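Local coordinates for protein dTDP-glucose 4,6-dehydratase (PDB 5U4Q) that binds NAD and probably acts on nucleotide sugars, as a 4,6-dehydratase or related epimerase of the extended short-chain dehydrogenase/reductase family, at residues A20-N25 with I226-V231; L124-S129 with I174-L179; M193-F198 with D322-F327; K197-M202 with T276-A281. All coordinates share one frame; numbering follows the deposited sequence.

Contact 1 of 4, residues A20-N25 with I226-V231; sequences AQRLLN and IVEAVV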
loop_
_atom_site.group_PDB
_atom_site.type_symbol
_atom_site.label_atom_id
_atom_site.label_comp_id
_atom_site.label_asym_id
_atom_site.label_seq_id
_atom_site.Cartn_x
_atom_site.Cartn_y
_atom_site.Cartn_z
ATOM N N ALA A 20 20.434 -11.475 12.117
ATOM C CA ALA A 20 20.401 -11.962 13.517
ATOM C C ALA A 20 21.776 -12.485 13.943
ATOM O O ALA A 20 22.257 -12.195 15.040
ATOM C CB ALA A 20 19.379 -13.047 13.651
ATOM N N GLN A 21 22.424 -13.265 13.075
ATOM C CA GLN A 21 23.734 -13.826 13.408
ATOM C C GLN A 21 24.769 -12.708 13.698
ATOM O O GLN A 21 25.543 -12.781 14.659
ATOM C CB GLN A 21 24.210 -14.723 12.257
ATOM C CG GLN A 21 25.561 -15.371 12.472
ATOM C CD GLN A 21 25.940 -16.218 11.283
ATOM O OE1 GLN A 21 26.100 -15.706 10.136
ATOM N NE2 GLN A 21 26.068 -17.500 11.517
ATOM N N ARG A 22 24.781 -11.679 12.859
ATOM C CA ARG A 22 25.714 -10.577 13.044
ATOM C C ARG A 22 25.442 -9.836 14.355
ATOM O O ARG A 22 26.368 -9.494 15.097
ATOM C CB ARG A 22 25.658 -9.629 11.842
ATOM C CG ARG A 22 26.494 -8.383 11.970
ATOM C CD ARG A 22 27.994 -8.637 12.090
ATOM N NE ARG A 22 28.685 -7.364 12.272
ATOM C CZ ARG A 22 29.080 -6.561 11.281
ATOM N NH1 ARG A 22 28.897 -6.902 10.014
ATOM N NH2 ARG A 22 29.664 -5.410 11.561
ATOM N N LEU A 23 24.169 -9.600 14.651
ATOM C CA LEU A 23 23.819 -8.852 15.861
ATOM C C LEU A 23 24.207 -9.656 17.096
ATOM O O LEU A 23 24.695 -9.091 18.078
ATOM C CB LEU A 23 22.342 -8.474 15.897
ATOM C CG LEU A 23 21.872 -7.463 14.829
ATOM C CD1 LEU A 23 20.359 -7.388 14.785
ATOM C CD2 LEU A 23 22.501 -6.094 15.061
ATOM N N LEU A 24 24.009 -10.966 17.024
ATOM C CA LEU A 24 24.427 -11.839 18.134
ATOM C C LEU A 24 25.912 -11.794 18.312
ATOM O O LEU A 24 26.415 -11.770 19.469
ATOM C CB LEU A 24 23.948 -13.268 17.916
ATOM C CG LEU A 24 22.450 -13.438 18.049
ATOM C CD1 LEU A 24 21.931 -14.711 17.396
ATOM C CD2 LEU A 24 22.022 -13.343 19.517
ATOM N N ASN A 25 26.649 -11.832 17.214
ATOM C CA ASN A 25 28.118 -11.777 17.292
ATOM C C ASN A 25 28.668 -10.425 17.789
ATOM O O ASN A 25 29.840 -10.340 18.205
ATOM C CB ASN A 25 28.744 -12.217 15.958
ATOM C CG ASN A 25 28.689 -13.730 15.767
ATOM O OD1 ASN A 25 29.021 -14.487 16.677
ATOM N ND2 ASN A 25 28.349 -14.169 14.566
ATOM N N ILE A 226 25.469 -6.547 2.343
ATOM C CA ILE A 226 24.144 -6.125 2.809
ATOM C C ILE A 226 24.116 -6.069 4.344
ATOM O O ILE A 226 23.630 -5.096 4.933
ATOM C CB ILE A 226 23.039 -7.095 2.316
ATOM C CG1 ILE A 226 22.876 -7.002 0.775
ATOM C CG2 ILE A 226 21.706 -6.866 3.039
ATOM C CD1 ILE A 226 22.399 -5.658 0.239
ATOM N N VAL A 227 24.636 -7.091 4.983
ATOM C CA VAL A 227 24.626 -7.161 6.451
ATOM C C VAL A 227 25.371 -5.976 7.058
ATOM O O VAL A 227 24.867 -5.336 7.984
ATOM C CB VAL A 227 25.240 -8.476 6.945
ATOM C CG1 VAL A 227 25.514 -8.435 8.451
ATOM C CG2 VAL A 227 24.353 -9.650 6.591
ATOM N N GLU A 228 26.545 -5.661 6.534
ATOM C CA GLU A 228 27.322 -4.541 7.066
ATOM C C GLU A 228 26.514 -3.248 6.961
ATOM O O GLU A 228 26.459 -2.480 7.928
ATOM C CB GLU A 228 28.658 -4.417 6.321
ATOM C CG GLU A 228 29.570 -3.333 6.866
ATOM C CD GLU A 228 29.982 -3.560 8.306
ATOM O OE1 GLU A 228 30.114 -4.724 8.723
ATOM O OE2 GLU A 228 30.209 -2.553 9.019
ATOM N N ALA A 229 25.885 -3.020 5.808
ATOM C CA ALA A 229 25.090 -1.796 5.616
ATOM C C ALA A 229 23.894 -1.721 6.556
ATOM O O ALA A 229 23.606 -0.673 7.161
ATOM C CB ALA A 229 24.607 -1.717 4.193
ATOM N N VAL A 230 23.163 -2.814 6.659
ATOM C CA VAL A 230 21.978 -2.822 7.498
ATOM C C VAL A 230 22.334 -2.602 8.953
ATOM O O VAL A 230 21.645 -1.869 9.654
ATOM C CB VAL A 230 21.186 -4.133 7.309
ATOM C CG1 VAL A 230 20.041 -4.263 8.301
ATOM C CG2 VAL A 230 20.678 -4.228 5.882
ATOM N N VAL A 231 23.389 -3.253 9.434
ATOM C CA VAL A 231 23.748 -3.106 10.845
ATOM C C VAL A 231 24.193 -1.651 11.117
ATOM O O VAL A 231 23.846 -1.091 12.178
ATOM C CB VAL A 231 24.731 -4.204 11.309
ATOM C CG1 VAL A 231 25.231 -3.920 12.719
ATOM C CG2 VAL A 231 24.050 -5.573 11.240
#

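Contact 2 of 4, residues L124-S129 with I174-L179; sequences LVYASS and IPTTGL. With NAD (nicotinamide-adenine-dinucleotide), chain C.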
loop_
_atom_site.group_PDB
_atom_site.type_symbol
_atom_site.label_atom_id
_atom_site.label_comp_id
_atom_site.label_asym_id
_atom_site.label_seq_id
_atom_site.Cartn_x
_atom_site.Cartn_y
_atom_site.Cartn_z
ATOM N N LEU A 124 12.860 1.632 13.705
ATOM C CA LEU A 124 12.332 0.536 12.889
ATOM C C LEU A 124 12.969 0.633 11.523
ATOM O O LEU A 124 12.800 1.628 10.815
ATOM C CB LEU A 124 10.835 0.665 12.680
ATOM C CG LEU A 124 10.208 -0.288 11.644
ATOM C CD1 LEU A 124 10.352 -1.746 12.048
ATOM C CD2 LEU A 124 8.759 0.106 11.434
ATOM N N VAL A 125 13.704 -0.420 11.162
ATOM C CA VAL A 125 14.285 -0.573 9.841
ATOM C C VAL A 125 13.476 -1.663 9.171
ATOM O O VAL A 125 13.183 -2.677 9.795
ATOM C CB VAL A 125 15.774 -0.941 9.892
ATOM C CG1 VAL A 125 16.345 -1.149 8.485
ATOM C CG2 VAL A 125 16.562 0.147 10.595
ATOM N N TYR A 126 13.105 -1.465 7.895
ATOM C CA TYR A 126 12.212 -2.442 7.260
ATOM C C TYR A 126 12.565 -2.598 5.807
ATOM O O TYR A 126 13.099 -1.680 5.183
ATOM C CB TYR A 126 10.712 -2.064 7.452
ATOM C CG TYR A 126 10.351 -0.758 6.796
ATOM C CD1 TYR A 126 10.620 0.449 7.432
ATOM C CD2 TYR A 126 9.797 -0.710 5.508
ATOM C CE1 TYR A 126 10.351 1.667 6.820
ATOM C CE2 TYR A 126 9.503 0.504 4.900
ATOM C CZ TYR A 126 9.809 1.691 5.539
ATOM O OH TYR A 126 9.568 2.892 4.913
ATOM N N ALA A 127 12.261 -3.784 5.291
ATOM C CA ALA A 127 12.553 -4.105 3.904
ATOM C C ALA A 127 11.490 -3.561 2.958
ATOM O O ALA A 127 10.304 -3.866 3.084
ATOM C CB ALA A 127 12.643 -5.617 3.739
ATOM N N SER A 128 11.928 -2.755 2.013
ATOM C CA SER A 128 11.137 -2.373 0.856
ATOM C C SER A 128 11.736 -3.130 -0.339
ATOM O O SER A 128 12.368 -4.186 -0.166
ATOM C CB SER A 128 11.099 -0.868 0.662
ATOM O OG SER A 128 10.219 -0.503 -0.396
ATOM N N SER A 129 11.521 -2.621 -1.555
ATOM C CA SER A 129 11.977 -3.338 -2.733
ATOM C C SER A 129 12.152 -2.422 -3.923
ATOM O O SER A 129 11.382 -1.483 -4.091
ATOM C CB SER A 129 10.922 -4.386 -3.094
ATOM O OG SER A 129 11.121 -4.913 -4.412
ATOM N N ILE A 174 8.000 7.761 15.643
ATOM C CA ILE A 174 8.771 6.528 15.543
ATOM C C ILE A 174 9.739 6.699 14.374
ATOM O O ILE A 174 9.291 6.892 13.246
ATOM C CB ILE A 174 7.863 5.329 15.220
ATOM C CG1 ILE A 174 6.744 5.212 16.263
ATOM C CG2 ILE A 174 8.689 4.045 15.158
ATOM C CD1 ILE A 174 5.543 4.408 15.806
ATOM N N PRO A 175 11.054 6.615 14.614
ATOM C CA PRO A 175 11.957 6.763 13.489
ATOM C C PRO A 175 11.929 5.537 12.591
ATOM O O PRO A 175 12.001 4.429 13.091
ATOM C CB PRO A 175 13.323 6.951 14.161
ATOM C CG PRO A 175 12.979 7.429 15.562
ATOM C CD PRO A 175 11.804 6.580 15.880
ATOM N N THR A 176 11.758 5.752 11.291
ATOM C CA THR A 176 11.668 4.622 10.360
ATOM C C THR A 176 12.623 4.795 9.216
ATOM O O THR A 176 12.786 5.920 8.670
ATOM C CB THR A 176 10.237 4.421 9.813
ATOM O OG1 THR A 176 9.816 5.552 9.025
ATOM C CG2 THR A 176 9.238 4.175 10.936
ATOM N N THR A 177 13.282 3.686 8.847
ATOM C CA THR A 177 14.149 3.639 7.685
ATOM C C THR A 177 13.758 2.428 6.816
ATOM O O THR A 177 13.882 1.270 7.250
ATOM C CB THR A 177 15.648 3.525 8.055
ATOM O OG1 THR A 177 16.015 4.582 8.932
ATOM C CG2 THR A 177 16.503 3.584 6.782
ATOM N N GLY A 178 13.301 2.699 5.591
ATOM C CA GLY A 178 13.011 1.653 4.632
ATOM C C GLY A 178 14.185 1.438 3.692
ATOM O O GLY A 178 14.867 2.380 3.297
ATOM N N LEU A 179 14.420 0.192 3.332
ATOM C CA LEU A 179 15.547 -0.167 2.456
ATOM C C LEU A 179 15.030 -0.872 1.214
ATOM O O LEU A 179 14.439 -1.946 1.313
ATOM C CB LEU A 179 16.508 -1.073 3.201
ATOM C CG LEU A 179 17.170 -0.477 4.432
ATOM C CD1 LEU A 179 17.986 -1.529 5.162
ATOM C CD2 LEU A 179 18.042 0.715 4.087
HETATM P PA NAD C . 13.094 -15.298 2.756
HETATM O O1A NAD C . 14.285 -16.176 2.781
HETATM O O2A NAD C . 11.786 -15.784 2.164
HETATM O O5B NAD C . 12.850 -14.777 4.267
HETATM C C5B NAD C . 11.639 -14.198 4.736
HETATM C C4B NAD C . 11.184 -14.985 5.954
HETATM O O4B NAD C . 9.932 -14.383 6.331
HETATM C C3B NAD C . 10.934 -16.460 5.672
HETATM O O3B NAD C . 11.755 -17.358 6.434
HETATM C C2B NAD C . 9.439 -16.609 5.959
HETATM O O2B NAD C . 9.103 -17.865 6.581
HETATM C C1B NAD C . 9.089 -15.396 6.818
HETATM N N9A NAD C . 7.679 -14.985 6.708
HETATM C C8A NAD C . 6.982 -14.761 5.570
HETATM N N7A NAD C . 5.721 -14.428 5.856
HETATM C C5A NAD C . 5.605 -14.416 7.194
HETATM C C6A NAD C . 4.502 -14.181 8.148
HETATM N N6A NAD C . 3.282 -13.855 7.745
HETATM N N1A NAD C . 4.805 -14.295 9.442
HETATM C C2A NAD C . 6.021 -14.631 9.895
HETATM N N3A NAD C . 7.067 -14.889 9.083
HETATM C C4A NAD C . 6.887 -14.791 7.738
HETATM O O3 NAD C . 13.384 -13.928 1.957
HETATM P PN NAD C . 14.596 -12.882 2.133
HETATM O O1N NAD C . 15.416 -13.147 3.326
HETATM O O2N NAD C . 15.192 -12.777 0.730
HETATM O O5D NAD C . 13.730 -11.561 2.346
HETATM C C5D NAD C . 13.825 -10.685 3.465
HETATM C C4D NAD C . 13.118 -9.400 3.066
HETATM O O4D NAD C . 13.900 -8.705 2.068
HETATM C C3D NAD C . 11.715 -9.510 2.480
HETATM O O3D NAD C . 10.933 -8.439 3.012
HETATM C C2D NAD C . 11.894 -9.273 0.999
HETATM O O2D NAD C . 10.742 -8.674 0.370
HETATM C C1D NAD C . 13.088 -8.342 0.957
HETATM N N1N NAD C . 13.871 -8.478 -0.286
HETATM C C2N NAD C . 14.771 -9.469 -0.485
HETATM C C3N NAD C . 15.502 -9.567 -1.681
HETATM C C7N NAD C . 16.536 -10.660 -1.981
HETATM O O7N NAD C . 17.247 -10.565 -2.993
HETATM N N7N NAD C . 16.689 -11.757 -1.220
HETATM C C4N NAD C . 15.265 -8.648 -2.679
HETATM C C5N NAD C . 14.329 -7.645 -2.468
HETATM C C6N NAD C . 13.621 -7.583 -1.273
HETATM O O HOH W 1 10.723 4.816 6.396
#

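Contact 3 of 4, residues M193-F198 with D322-F327; sequences MALFKF and DGVKNF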
loop_
_atom_site.group_PDB
_atom_site.type_symbol
_atom_site.label_atom_id
_atom_site.label_comp_id
_atom_site.label_asym_id
_atom_site.label_seq_id
_atom_site.Cartn_x
_atom_site.Cartn_y
_atom_site.Cartn_z
HETATM N N MSE A 193 15.911 -17.775 -6.009
HETATM C CA MSE A 193 16.526 -16.552 -6.509
HETATM C C MSE A 193 18.014 -16.611 -6.662
HETATM O O MSE A 193 18.690 -17.468 -6.084
HETATM C CB MSE A 193 16.271 -15.403 -5.522
HETATM C CG MSE A 193 14.801 -15.228 -5.203
HETATM SE SE MSE A 193 14.427 -13.477 -4.384
HETATM C CE MSE A 193 12.500 -13.452 -4.777
ATOM N N ALA A 194 18.522 -15.683 -7.474
ATOM C CA ALA A 194 19.966 -15.424 -7.610
ATOM C C ALA A 194 20.847 -16.616 -7.924
ATOM O O ALA A 194 20.462 -17.444 -8.741
ATOM C CB ALA A 194 20.429 -14.693 -6.359
ATOM N N LEU A 195 22.027 -16.730 -7.295
ATOM C CA LEU A 195 22.927 -17.816 -7.641
ATOM C C LEU A 195 22.378 -19.185 -7.296
ATOM O O LEU A 195 22.623 -20.166 -7.983
ATOM C CB LEU A 195 24.266 -17.665 -6.966
ATOM C CG LEU A 195 25.092 -16.446 -7.282
ATOM C CD1 LEU A 195 26.454 -16.652 -6.655
ATOM C CD2 LEU A 195 25.216 -16.279 -8.799
ATOM N N PHE A 196 21.640 -19.269 -6.189
ATOM C CA PHE A 196 21.042 -20.521 -5.758
ATOM C C PHE A 196 20.092 -21.020 -6.868
ATOM O O PHE A 196 20.116 -22.192 -7.233
ATOM C CB PHE A 196 20.302 -20.246 -4.428
ATOM C CG PHE A 196 20.070 -21.443 -3.546
ATOM C CD1 PHE A 196 19.892 -22.738 -4.036
ATOM C CD2 PHE A 196 19.907 -21.229 -2.187
ATOM C CE1 PHE A 196 19.647 -23.789 -3.163
ATOM C CE2 PHE A 196 19.636 -22.269 -1.323
ATOM C CZ PHE A 196 19.492 -23.539 -1.810
ATOM N N LYS A 197 19.277 -20.122 -7.401
ATOM C CA LYS A 197 18.359 -20.481 -8.498
ATOM C C LYS A 197 19.141 -21.057 -9.675
ATOM O O LYS A 197 18.794 -22.117 -10.193
ATOM C CB LYS A 197 17.549 -19.270 -8.946
ATOM C CG LYS A 197 16.613 -19.534 -10.120
ATOM C CD LYS A 197 15.829 -18.294 -10.489
ATOM C CE LYS A 197 14.807 -18.604 -11.574
ATOM N NZ LYS A 197 13.878 -17.460 -11.767
ATOM N N PHE A 198 20.204 -20.372 -10.079
ATOM C CA PHE A 198 21.008 -20.882 -11.214
ATOM C C PHE A 198 21.692 -22.211 -10.899
ATOM O O PHE A 198 21.750 -23.108 -11.744
ATOM C CB PHE A 198 22.083 -19.895 -11.661
ATOM C CG PHE A 198 21.575 -18.541 -12.047
ATOM C CD1 PHE A 198 20.401 -18.381 -12.781
ATOM C CD2 PHE A 198 22.318 -17.402 -11.724
ATOM C CE1 PHE A 198 19.952 -17.111 -13.133
ATOM C CE2 PHE A 198 21.882 -16.130 -12.086
ATOM C CZ PHE A 198 20.691 -15.986 -12.784
ATOM N N ASP A 322 34.703 -13.731 -5.867
ATOM C CA ASP A 322 34.679 -14.236 -4.509
ATOM C C ASP A 322 33.285 -14.616 -4.036
ATOM O O ASP A 322 33.120 -15.633 -3.346
ATOM C CB ASP A 322 35.264 -13.203 -3.552
ATOM C CG ASP A 322 36.765 -13.110 -3.636
ATOM O OD1 ASP A 322 37.427 -14.085 -4.071
ATOM O OD2 ASP A 322 37.288 -12.066 -3.211
ATOM N N GLY A 323 32.286 -13.796 -4.368
ATOM C CA GLY A 323 30.917 -14.083 -3.956
ATOM C C GLY A 323 30.420 -15.427 -4.472
ATOM O O GLY A 323 29.792 -16.205 -3.764
ATOM N N VAL A 324 30.726 -15.704 -5.740
ATOM C CA VAL A 324 30.327 -16.964 -6.351
ATOM C C VAL A 324 31.041 -18.138 -5.680
ATOM O O VAL A 324 30.405 -19.147 -5.371
ATOM C CB VAL A 324 30.587 -16.953 -7.873
ATOM C CG1 VAL A 324 30.461 -18.364 -8.448
ATOM C CG2 VAL A 324 29.657 -15.980 -8.543
ATOM N N LYS A 325 32.348 -18.000 -5.450
ATOM C CA LYS A 325 33.102 -19.053 -4.750
ATOM C C LYS A 325 32.522 -19.289 -3.342
ATOM O O LYS A 325 32.383 -20.443 -2.909
ATOM C CB LYS A 325 34.590 -18.724 -4.673
ATOM C CG LYS A 325 35.314 -18.796 -6.019
ATOM C CD LYS A 325 36.726 -18.248 -5.877
ATOM C CE LYS A 325 37.444 -18.192 -7.217
ATOM N NZ LYS A 325 38.000 -19.530 -7.521
ATOM N N ASN A 326 32.162 -18.209 -2.649
ATOM C CA ASN A 326 31.583 -18.330 -1.300
ATOM C C ASN A 326 30.267 -19.099 -1.345
ATOM O O ASN A 326 29.992 -19.997 -0.516
ATOM C CB ASN A 326 31.362 -16.949 -0.674
ATOM C CG ASN A 326 32.664 -16.220 -0.361
ATOM O OD1 ASN A 326 33.739 -16.817 -0.356
ATOM N ND2 ASN A 326 32.574 -14.929 -0.127
ATOM N N PHE A 327 29.444 -18.784 -2.341
ATOM C CA PHE A 327 28.188 -19.459 -2.485
ATOM C C PHE A 327 28.373 -20.955 -2.717
ATOM O O PHE A 327 27.726 -21.788 -2.091
ATOM C CB PHE A 327 27.313 -18.875 -3.610
ATOM C CG PHE A 327 26.051 -19.625 -3.769
ATOM C CD1 PHE A 327 25.007 -19.408 -2.873
ATOM C CD2 PHE A 327 25.912 -20.645 -4.694
ATOM C CE1 PHE A 327 23.859 -20.165 -2.906
ATOM C CE2 PHE A 327 24.754 -21.401 -4.733
ATOM C CZ PHE A 327 23.733 -21.167 -3.839
#

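Contact 4 of 4, residues K197-M202 with T276-A281; sequences KFTKAM and TALEEA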
loop_
_atom_site.group_PDB
_atom_site.type_symbol
_atom_site.label_atom_id
_atom_site.label_comp_id
_atom_site.label_asym_id
_atom_site.label_seq_id
_atom_site.Cartn_x
_atom_site.Cartn_y
_atom_site.Cartn_z
ATOM N N LYS A 197 19.277 -20.122 -7.401
ATOM C CA LYS A 197 18.359 -20.481 -8.498
ATOM C C LYS A 197 19.141 -21.057 -9.675
ATOM O O LYS A 197 18.794 -22.117 -10.193
ATOM C CB LYS A 197 17.549 -19.270 -8.946
ATOM C CG LYS A 197 16.613 -19.534 -10.120
ATOM C CD LYS A 197 15.829 -18.294 -10.489
ATOM C CE LYS A 197 14.807 -18.604 -11.574
ATOM N NZ LYS A 197 13.878 -17.460 -11.767
ATOM N N PHE A 198 20.204 -20.372 -10.079
ATOM C CA PHE A 198 21.008 -20.882 -11.214
ATOM C C PHE A 198 21.692 -22.211 -10.899
ATOM O O PHE A 198 21.750 -23.108 -11.744
ATOM C CB PHE A 198 22.083 -19.895 -11.661
ATOM C CG PHE A 198 21.575 -18.541 -12.047
ATOM C CD1 PHE A 198 20.401 -18.381 -12.781
ATOM C CD2 PHE A 198 22.318 -17.402 -11.724
ATOM C CE1 PHE A 198 19.952 -17.111 -13.133
ATOM C CE2 PHE A 198 21.882 -16.130 -12.086
ATOM C CZ PHE A 198 20.691 -15.986 -12.784
ATOM N N THR A 199 22.232 -22.345 -9.691
ATOM C CA THR A 199 22.941 -23.551 -9.301
ATOM C C THR A 199 22.013 -24.767 -9.297
ATOM O O THR A 199 22.382 -25.837 -9.792
ATOM C CB THR A 199 23.563 -23.368 -7.893
ATOM O OG1 THR A 199 24.511 -22.300 -7.921
ATOM C CG2 THR A 199 24.240 -24.637 -7.420
ATOM N N LYS A 200 20.824 -24.587 -8.733
ATOM C CA LYS A 200 19.818 -25.639 -8.689
ATOM C C LYS A 200 19.476 -26.066 -10.117
ATOM O O LYS A 200 19.494 -27.256 -10.437
ATOM C CB LYS A 200 18.567 -25.145 -7.957
ATOM C CG LYS A 200 17.554 -26.230 -7.635
ATOM C CD LYS A 200 16.422 -25.699 -6.762
ATOM C CE LYS A 200 15.434 -26.796 -6.395
ATOM N NZ LYS A 200 14.278 -26.261 -5.631
ATOM N N ALA A 201 19.205 -25.084 -10.971
ATOM C CA ALA A 201 18.847 -25.337 -12.382
ATOM C C ALA A 201 19.963 -26.117 -13.082
ATOM O O ALA A 201 19.701 -27.132 -13.748
ATOM C CB ALA A 201 18.569 -24.024 -13.103
HETATM N N MSE A 202 21.201 -25.670 -12.889
HETATM C CA MSE A 202 22.379 -26.338 -13.466
HETATM C C MSE A 202 22.542 -27.756 -13.026
HETATM O O MSE A 202 22.731 -28.648 -13.868
HETATM C CB MSE A 202 23.664 -25.605 -13.110
HETATM C CG MSE A 202 23.785 -24.401 -14.007
HETATM SE SE MSE A 202 25.230 -23.252 -13.357
HETATM C CE MSE A 202 26.728 -24.341 -13.908
ATOM N N THR A 276 29.073 -17.566 -15.927
ATOM C CA THR A 276 30.387 -18.097 -16.272
ATOM C C THR A 276 31.163 -18.505 -15.026
ATOM O O THR A 276 31.791 -19.583 -14.980
ATOM C CB THR A 276 31.201 -17.068 -17.074
ATOM O OG1 THR A 276 30.475 -16.733 -18.269
ATOM C CG2 THR A 276 32.565 -17.617 -17.429
ATOM N N ALA A 277 31.114 -17.650 -14.004
ATOM C CA ALA A 277 31.802 -17.948 -12.750
ATOM C C ALA A 277 31.228 -19.205 -12.073
ATOM O O ALA A 277 31.968 -19.991 -11.495
ATOM C CB ALA A 277 31.739 -16.761 -11.806
ATOM N N LEU A 278 29.900 -19.342 -12.079
ATOM C CA LEU A 278 29.275 -20.555 -11.526
ATOM C C LEU A 278 29.687 -21.791 -12.288
ATOM O O LEU A 278 29.958 -22.833 -11.692
ATOM C CB LEU A 278 27.751 -20.482 -11.543
ATOM C CG LEU A 278 27.039 -19.888 -10.358
ATOM C CD1 LEU A 278 25.556 -19.849 -10.672
ATOM C CD2 LEU A 278 27.287 -20.701 -9.087
ATOM N N GLU A 279 29.722 -21.681 -13.612
ATOM C CA GLU A 279 30.124 -22.825 -14.448
ATOM C C GLU A 279 31.522 -23.321 -14.089
ATOM O O GLU A 279 31.751 -24.532 -13.966
ATOM C CB GLU A 279 30.017 -22.445 -15.920
ATOM C CG GLU A 279 28.587 -22.387 -16.427
ATOM C CD GLU A 279 28.486 -21.910 -17.866
ATOM O OE1 GLU A 279 29.394 -21.169 -18.318
ATOM O OE2 GLU A 279 27.500 -22.281 -18.526
ATOM N N GLU A 280 32.439 -22.385 -13.881
ATOM C CA GLU A 280 33.806 -22.700 -13.501
ATOM C C GLU A 280 33.856 -23.349 -12.122
ATOM O O GLU A 280 34.588 -24.317 -11.917
ATOM C CB GLU A 280 34.657 -21.435 -13.475
ATOM C CG GLU A 280 36.124 -21.682 -13.127
ATOM C CD GLU A 280 36.908 -20.401 -12.904
ATOM O OE1 GLU A 280 38.036 -20.307 -13.438
ATOM O OE2 GLU A 280 36.405 -19.490 -12.193
ATOM N N ALA A 281 33.098 -22.800 -11.177
ATOM C CA ALA A 281 33.109 -23.306 -9.805
ATOM C C ALA A 281 32.504 -24.691 -9.680
ATOM O O ALA A 281 32.952 -25.492 -8.869
ATOM C CB ALA A 281 32.380 -22.338 -8.863
#

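Contact 1 of 4, residues A20-N25 with I226-V231
Arg22 reaches from helix 20-25 to helix 226-231 of the Rossmann-type domain, crossing the side chains it meets obliquely; the axes of the two segments cross at -61° and approach to 10.5 Å. Arg22 CG stands anti to the backbone N (chi1 175°), which sets it against two valines. Arg22 CB sits 3.6 Å from Val227 CG1, and Arg22 CG 3.8 Å from Val231 CG2. Leu23 adds its CD2 to that same Val231 methyl, sliding past it in the opposite direction.

A bend at chi2 turns the rest of the arginine toward Glu228, which the guanidinium meets end-on. The first bond of the Glu228 side chain points away from helix 20-25, and its own chi2 bend (62°) brings the carboxylate back. NH1 (2.8 Å) and NH2 (3.0 Å) of Arg22 both close on Glu228 OE1, which lies in the guanidinium plane, while the donors approach from above the carboxylate plane.

Glu26 takes Arg22 NE and Arg232 takes Glu228 OE2, so the salt bridge belongs to a chain of alternating charges. These should largely offset one another, and both ionised forms are probably stabilised.

Contact 2 of 4, residues L124-S129 with I174-L179
Thr176 OG1 has two hydrogen-bond partners, Ser169 OG and a water at 2.9 Å. The same water lies in the plane of the Tyr126 ring and bonds Tyr126 OH at 2.7 Å, so it ties the two parallel strands together through their side chains.

Along the backbone, Thr177 N donates to Leu124 O at 2.9 Å, nearly along the C=O axis, and Thr176 CA adds a weaker CA-H...O contact to Leu124 O at 3.2 Å. The same alternation continues through Tyr126 N to Thr177 O, and Leu179 N to Tyr126 O. At the far end Ser128 N reaches Leu179 O at 2.7 Å from above the carbonyl plane.

Tyr126 has CG in the crowded position between backbone N and carbonyl carbon (chi1 63°), which folds the ring back over the adjacent strand. Gly178 CA packs over one face as a CH-pi contact, 3.5 Å from the Tyr126 ring centroid. On the other sheet face Val125 CG1 meets Leu179 CD1.

Ala127 CB touches the NAD ribose at O3D, 3.4 Å away. Helix 153-172 links the two strands in a beta-alpha-beta crossover; its Glu162 bonds Ser128 OG and its Lys158 bonds Ala127 O. Strands 81-84 and 258-263 flank the pair within the Rossmann sheet.

Contact 3 of 4, residues M193-F198 with D322-F327
Phe327 projects from helix 322-327 toward helix 194-198 with CG anti to its backbone N (chi1 178°). Phe327 CB lies 3.9 Å from Leu195 CD1. At CG and CD2 the ring passes under Leu195 CB, which sits over one face as a CH-pi contact, 4.2 Å from the Phe327 ring centroid and set toward the rim. The two side chains slide past each other in opposite directions, so the leucine methyl ends up beside the root of the phenylalanine.

Farther out, CE1 approaches Phe196 CB, and CE2 comes up to the Phe196 backbone. The tip, Phe327 CZ, presses on the helix itself, 3.4 Å from Phe196 CA and 3.6 Å from Phe196 CB.

Both helices lie in the part of the chain that, in extended short-chain dehydrogenases, forms the smaller substrate-binding domain beside the Rossmann fold; the axes of the two segments cross at -60°. Leu195 CD1 also meets Val324 CG2 at 3.8 Å, and so bridges two side chains of helix 322-327 about one turn apart.

The Phe196 and Phe327 rings are inclined by 54° with centroids 5.6 Å apart. Trp330, farther along helix 320-334, also meets the Phe196 ring, while Leu278 of helix 271-282 and Tyr185 touch Leu195.

Contact 4 of 4, residues K197-M202 with T276-A281
Phe198 is the first residue of helix 197-202 to meet helix 276-281. Phe198 CB touches Leu278 CD1 at 3.6 Å, and the same methyl lies at the edge of the aromatic ring, because the side chain starts toward the other helix and then turns off. Thr199 follows with OG1 anti to its carbonyl carbon (chi1 -62°), placing Thr199 OG1 3.4 Å from Leu278 CD2. Its polar partner is the carbonyl oxygen of Leu195, one turn earlier, so the leucine packs on a hydroxyl already engaged by its own helix.

Leu278 thus acts as a knob in the hole formed by Leu195, Phe198, Thr199 and Met202 of helix 194-203. The segments cross at -51° among the helices of the probable substrate-binding domain, with helix 320-334 as the third.

One turn beyond Phe198, Met202, a selenomethionine, lays SE 4.2 Å from Leu278 CB. A bend at chi3 (73°) then carries Met202 CE to within 3.7 Å of Glu279 CG. The contact uses the aliphatic stem of this glutamate; at its tip OE2 pairs with Lys288 and accepts from Ala286 N.

The four contacts form two groups. Contacts 1 and 2 belong to the Rossmann part, where Val230 CG2 packs 3.9 Å from Leu179 CD1, so helix 226-231 of contact 1 rests on strand 176-185 of contact 2. Contacts 3 and 4 share helix 194-203 and have centres about 7 Å apart; Phe327 CE2 meets Thr199 OG1 at 3.3 Å, tying helix 320-334 to helix 194-203, and Val324 CG1 lies 3.8 Å from Leu278 N of helix 271-282. The centres of contacts 2 and 3 are about 26 Å apart, on opposite sides of the chain's centre. NAD is touched directly by contact 2, whereas the side chains of Val227 in contact 1 and Phe196 in contact 3 stay about 10 and 9 Å from it.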